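Local coordinates for putative Nitroreductase (Desulfovibrio desulfuricans subsp. desulfuricans str. G20, PDB 3E39) that binds flavin mononucleotide (FMN) as a two-fold symmetric pair of nitroreductase-family chains and is probably an FMN-dependent oxidoreductase, at the interface of chains A and B. Sequence-based numbering; all coordinates share one arbitrary frame. Chains: chain A/B, Putative Nitroreductase.

Contact 1: the interface of chains A and B. Residues chain A 169, 171, 173-174; chain B 31, 35, 53-54.
A:Pro173 lies against B:Val54 at the middle of an apolar strip in which the C-terminal segment of chain A runs over a strand and a helix of chain B. The proline ring and the valine branches cross at about a right angle: CB of A:Pro173 comes within 3.8 Å of CB of B:Val54, and the CG2 methyl of B:Val54 reaches the same proline edge at CB and CG. A chi1 of 180° puts CG1 of the valine anti to the backbone N and leaves CG2 as the branch turned to the proline. CG of A:Pro173 also serves within chain A, 3.7 Å above the centre of the A:Phe174 ring, so one atom backs the ring and meets the valine. The rim of that ring, at CE1 and CZ, then meets a methyl of the helix, with CZ of A:Phe174 4.1 Å from CG1 of B:Val31. A leucine pair adds a lighter touch through one methyl each, CD2 of A:Leu169 and CD1 of B:Leu35. At the other end the CD1 methyl of B:Leu53 sets its tip against the extended chain of A:Glu171, which it crosses at a slant, touching it from CB (3.6 Å) to OE1. The aliphatic part of the acid packs here, while OE1 also faces water 2.

Polar contact here runs through two waters. Water 1 lies 3.0 Å from the backbone N of B:Val54, nearly in line with its N-H (169° at the hydrogen), and also meets the A:Glu171 carbonyl O. Water 2 lies 2.8 Å from the B:Val54 carbonyl O and touches OE1 of A:Glu171 more loosely. The two waters contact each other, so both backbone polar groups of B:Val54 are hydrated at this seam.

The chain A residues belong to the loop after helix 165-168; their partners lie on helix 28-39 and strand 50-56 of chain B.

Contact 2: the interface of chains A and B. Residues chain A 39-42; chain B 15-16, 162.
This is a polar and aromatic dimer interface, in which arginines of chain B grip the C-terminal end of helix 28-39 of chain A and the loop that follows, and tie the two copies together beside the flavin pocket. A:Trp40 and B:Arg162 form its packed part. CG of B:Arg162 stands over the six-membered ring of the indole, 3.4 Å from its centroid, in a CH-pi contact. The chain then bends at chi2 (-63°), which carries the guanidinium over the CE3 side of the indole, the two planes tilted 30° apart. B:Arg16 approaches the same benzo rim, its NH2 3.4 Å from CZ3 of A:Trp40, with its guanidinium turned steeply to the ring.

Backbone carbonyls provide the acceptors. NH2 of B:Arg15 bonds to the A:Trp40 O (3.2 Å), nearly in line with the carbonyl and close to the guanidinium plane. B:Arg162 adds weak bonds, from NE to the A:Ile39 O (2.9 Å) and from NH2 to the O atoms of A:Trp40 and A:Ala41. CD of A:Pro42 lies over one face of the B:Arg15 guanidinium, towards its rim, and supports it from that side.

Water extends the network. Water 4 joins NE of B:Arg15 (2.9 Å) to the A:Trp40 O, while water 3 connects that oxygen to the B:Arg15 O and to NH2 of B:Arg16.

B:Arg15, B:Arg16 and B:Arg162 all belong to the FMN site, as does A:Pro42 from the other chain, so the contact probably helps hold cofactor-binding arginines in place while joining the subunits.

Contact 1: the interface of chains A and B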
loop_
_atom_site.group_PDB
_atom_site.type_symbol
_atom_site.label_atom_id
_atom_site.label_comp_id
_atom_site.label_asym_id
_atom_site.label_seq_id
_atom_site.Cartn_x
_atom_site.Cartn_y
_atom_site.Cartn_z
ATOM N N LEU A 169 6.531 -16.107 -6.867
ATOM C CA LEU A 169 5.354 -16.954 -6.783
ATOM C C LEU A 169 5.660 -18.217 -5.991
ATOM O O LEU A 169 6.761 -18.801 -6.151
ATOM C CB LEU A 169 4.904 -17.336 -8.195
ATOM C CG LEU A 169 4.205 -16.273 -9.033
ATOM C CD1 LEU A 169 4.166 -16.672 -10.504
ATOM C CD2 LEU A 169 2.791 -16.053 -8.465
ATOM N N GLU A 171 3.898 -20.878 -6.424
ATOM C CA GLU A 171 3.434 -21.868 -7.404
ATOM C C GLU A 171 3.253 -21.181 -8.722
ATOM O O GLU A 171 2.862 -20.027 -8.759
ATOM C CB GLU A 171 2.033 -22.388 -7.082
ATOM C CG GLU A 171 1.911 -23.489 -6.082
ATOM C CD GLU A 171 0.534 -24.126 -6.131
ATOM O OE1 GLU A 171 -0.319 -23.683 -6.938
ATOM O OE2 GLU A 171 0.291 -25.089 -5.379
ATOM N N PRO A 173 1.103 -20.417 -11.704
ATOM C CA PRO A 173 -0.314 -20.482 -12.029
ATOM C C PRO A 173 -0.642 -20.579 -13.513
ATOM O O PRO A 173 -1.781 -20.903 -13.841
ATOM C CB PRO A 173 -0.838 -19.154 -11.488
ATOM C CG PRO A 173 0.265 -18.215 -11.720
ATOM C CD PRO A 173 1.563 -19.017 -11.609
ATOM N N PHE A 174 0.321 -20.310 -14.396
ATOM C CA PHE A 174 0.034 -20.279 -15.820
ATOM C C PHE A 174 0.496 -21.584 -16.475
ATOM O O PHE A 174 1.416 -22.243 -15.973
ATOM C CB PHE A 174 0.641 -19.033 -16.458
ATOM C CG PHE A 174 0.306 -17.753 -15.702
ATOM C CD1 PHE A 174 -1.012 -17.462 -15.377
ATOM C CD2 PHE A 174 1.290 -16.864 -15.318
ATOM C CE1 PHE A 174 -1.342 -16.313 -14.659
ATOM C CE2 PHE A 174 0.965 -15.708 -14.609
ATOM C CZ PHE A 174 -0.355 -15.437 -14.295
ATOM N N VAL B 31 -4.386 -11.579 -14.584
ATOM C CA VAL B 31 -3.770 -12.025 -13.324
ATOM C C VAL B 31 -2.286 -11.665 -13.319
ATOM O O VAL B 31 -1.764 -11.150 -12.310
ATOM C CB VAL B 31 -4.060 -13.535 -13.016
ATOM C CG1 VAL B 31 -3.255 -14.030 -11.797
ATOM C CG2 VAL B 31 -5.574 -13.743 -12.760
ATOM N N LEU B 35 -0.350 -9.166 -10.647
ATOM C CA LEU B 35 0.837 -9.655 -9.933
ATOM C C LEU B 35 2.040 -8.754 -10.169
ATOM O O LEU B 35 2.744 -8.407 -9.232
ATOM C CB LEU B 35 1.156 -11.101 -10.325
ATOM C CG LEU B 35 0.199 -12.141 -9.716
ATOM C CD1 LEU B 35 0.340 -13.483 -10.439
ATOM C CD2 LEU B 35 0.345 -12.330 -8.177
ATOM N N LEU B 53 0.482 -16.385 -4.211
ATOM C CA LEU B 53 -0.096 -17.678 -4.612
ATOM C C LEU B 53 -1.486 -17.397 -5.200
ATOM O O LEU B 53 -2.338 -16.837 -4.516
ATOM C CB LEU B 53 -0.165 -18.649 -3.420
ATOM C CG LEU B 53 -0.839 -20.018 -3.613
ATOM C CD1 LEU B 53 -0.128 -20.783 -4.751
ATOM C CD2 LEU B 53 -0.881 -20.831 -2.295
ATOM N N VAL B 54 -1.696 -17.824 -6.444
ATOM C CA VAL B 54 -2.965 -17.637 -7.175
ATOM C C VAL B 54 -3.851 -18.861 -6.969
ATOM O O VAL B 54 -3.416 -19.992 -7.218
ATOM C CB VAL B 54 -2.723 -17.432 -8.708
ATOM C CG1 VAL B 54 -4.074 -17.236 -9.481
ATOM C CG2 VAL B 54 -1.823 -16.198 -8.938
HETATM O O HOH W 1 0.309 -19.218 -8.133
HETATM O O HOH W 2 -1.429 -21.288 -8.663
#

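Contact 2: the interface of chains A and B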
loop_
_atom_site.group_PDB
_atom_site.type_symbol
_atom_site.label_atom_id
_atom_site.label_comp_id
_atom_site.label_asym_id
_atom_site.label_seq_id
_atom_site.Cartn_x
_atom_site.Cartn_y
_atom_site.Cartn_z
ATOM N N ILE A 39 -6.036 9.411 2.171
ATOM C CA ILE A 39 -7.206 9.097 2.985
ATOM C C ILE A 39 -8.138 8.102 2.294
ATOM O O ILE A 39 -8.916 7.400 2.970
ATOM C CB ILE A 39 -7.980 10.346 3.445
ATOM C CG1 ILE A 39 -8.716 11.013 2.306
ATOM C CG2 ILE A 39 -7.048 11.357 4.170
ATOM C CD1 ILE A 39 -9.683 12.124 2.827
ATOM N N TRP A 40 -8.046 8.006 0.967
ATOM C CA TRP A 40 -8.861 7.074 0.173
ATOM C C TRP A 40 -8.266 5.660 0.035
ATOM O O TRP A 40 -8.882 4.778 -0.569
ATOM C CB TRP A 40 -9.317 7.683 -1.158
ATOM C CG TRP A 40 -10.507 8.579 -0.912
ATOM C CD1 TRP A 40 -10.483 9.918 -0.654
ATOM C CD2 TRP A 40 -11.871 8.168 -0.749
ATOM N NE1 TRP A 40 -11.745 10.370 -0.406
ATOM C CE2 TRP A 40 -12.620 9.316 -0.450
ATOM C CE3 TRP A 40 -12.533 6.952 -0.866
ATOM C CZ2 TRP A 40 -13.989 9.275 -0.249
ATOM C CZ3 TRP A 40 -13.869 6.898 -0.658
ATOM C CH2 TRP A 40 -14.604 8.061 -0.349
ATOM N N ALA A 41 -7.094 5.436 0.611
ATOM C CA ALA A 41 -6.599 4.069 0.743
ATOM C C ALA A 41 -7.594 3.314 1.634
ATOM O O ALA A 41 -8.265 3.914 2.491
ATOM C CB ALA A 41 -5.204 4.052 1.384
ATOM N N PRO A 42 -7.713 2.000 1.447
ATOM C CA PRO A 42 -8.618 1.204 2.289
ATOM C C PRO A 42 -8.064 0.964 3.709
ATOM O O PRO A 42 -6.876 1.124 3.970
ATOM C CB PRO A 42 -8.704 -0.117 1.524
ATOM C CG PRO A 42 -7.349 -0.221 0.857
ATOM C CD PRO A 42 -7.037 1.177 0.427
ATOM N N ARG B 15 -11.491 3.388 -6.807
ATOM C CA ARG B 15 -11.280 1.990 -6.455
ATOM C C ARG B 15 -12.163 1.689 -5.262
ATOM O O ARG B 15 -12.077 2.364 -4.230
ATOM C CB ARG B 15 -9.833 1.753 -6.030
ATOM C CG ARG B 15 -9.543 0.373 -5.440
ATOM C CD ARG B 15 -8.572 0.429 -4.278
ATOM N NE ARG B 15 -9.048 1.336 -3.212
ATOM C CZ ARG B 15 -9.959 1.051 -2.288
ATOM N NH1 ARG B 15 -10.546 -0.129 -2.236
ATOM N NH2 ARG B 15 -10.298 1.991 -1.405
ATOM N N ARG B 16 -12.992 0.655 -5.406
ATOM C CA ARG B 16 -13.863 0.194 -4.338
ATOM C C ARG B 16 -13.582 -1.267 -4.000
ATOM O O ARG B 16 -13.043 -2.023 -4.804
ATOM C CB ARG B 16 -15.341 0.296 -4.739
ATOM C CG ARG B 16 -15.915 1.750 -4.927
ATOM C CD ARG B 16 -16.336 2.401 -3.619
ATOM N NE ARG B 16 -15.208 2.669 -2.725
ATOM C CZ ARG B 16 -14.368 3.694 -2.863
ATOM N NH1 ARG B 16 -14.470 4.547 -3.885
ATOM N NH2 ARG B 16 -13.382 3.831 -2.006
ATOM N N ARG B 162 -15.371 8.318 3.411
ATOM C CA ARG B 162 -14.227 8.675 4.232
ATOM C C ARG B 162 -14.582 9.954 4.963
ATOM O O ARG B 162 -15.275 10.820 4.417
ATOM C CB ARG B 162 -12.984 8.958 3.387
ATOM C CG ARG B 162 -12.379 7.733 2.708
ATOM C CD ARG B 162 -11.856 6.652 3.654
ATOM N NE ARG B 162 -11.216 5.626 2.829
ATOM C CZ ARG B 162 -11.856 4.677 2.150
ATOM N NH1 ARG B 162 -13.172 4.551 2.241
ATOM N NH2 ARG B 162 -11.184 3.859 1.344
HETATM O O HOH W 3 -10.863 4.421 -3.073
HETATM O O HOH W 4 -7.706 3.918 -2.854
#

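Contact 1 and contact 2 lie about 26 Å apart, measured between the centres of their C-alpha atoms, and belong to one two-fold interface. Both draw on helix 28-39, but from opposite chains: contact 1 uses side chains along the helix, with strand 50-56, of chain B, contact 2 the last residue of the helix in chain A and the loop after it. Each has a twin with the chains exchanged, so both copies of the helix serve both contacts. Contact 1 packs a C-terminal segment onto the partner at the periphery, whereas contact 2 probably links dimerisation to the FMN site.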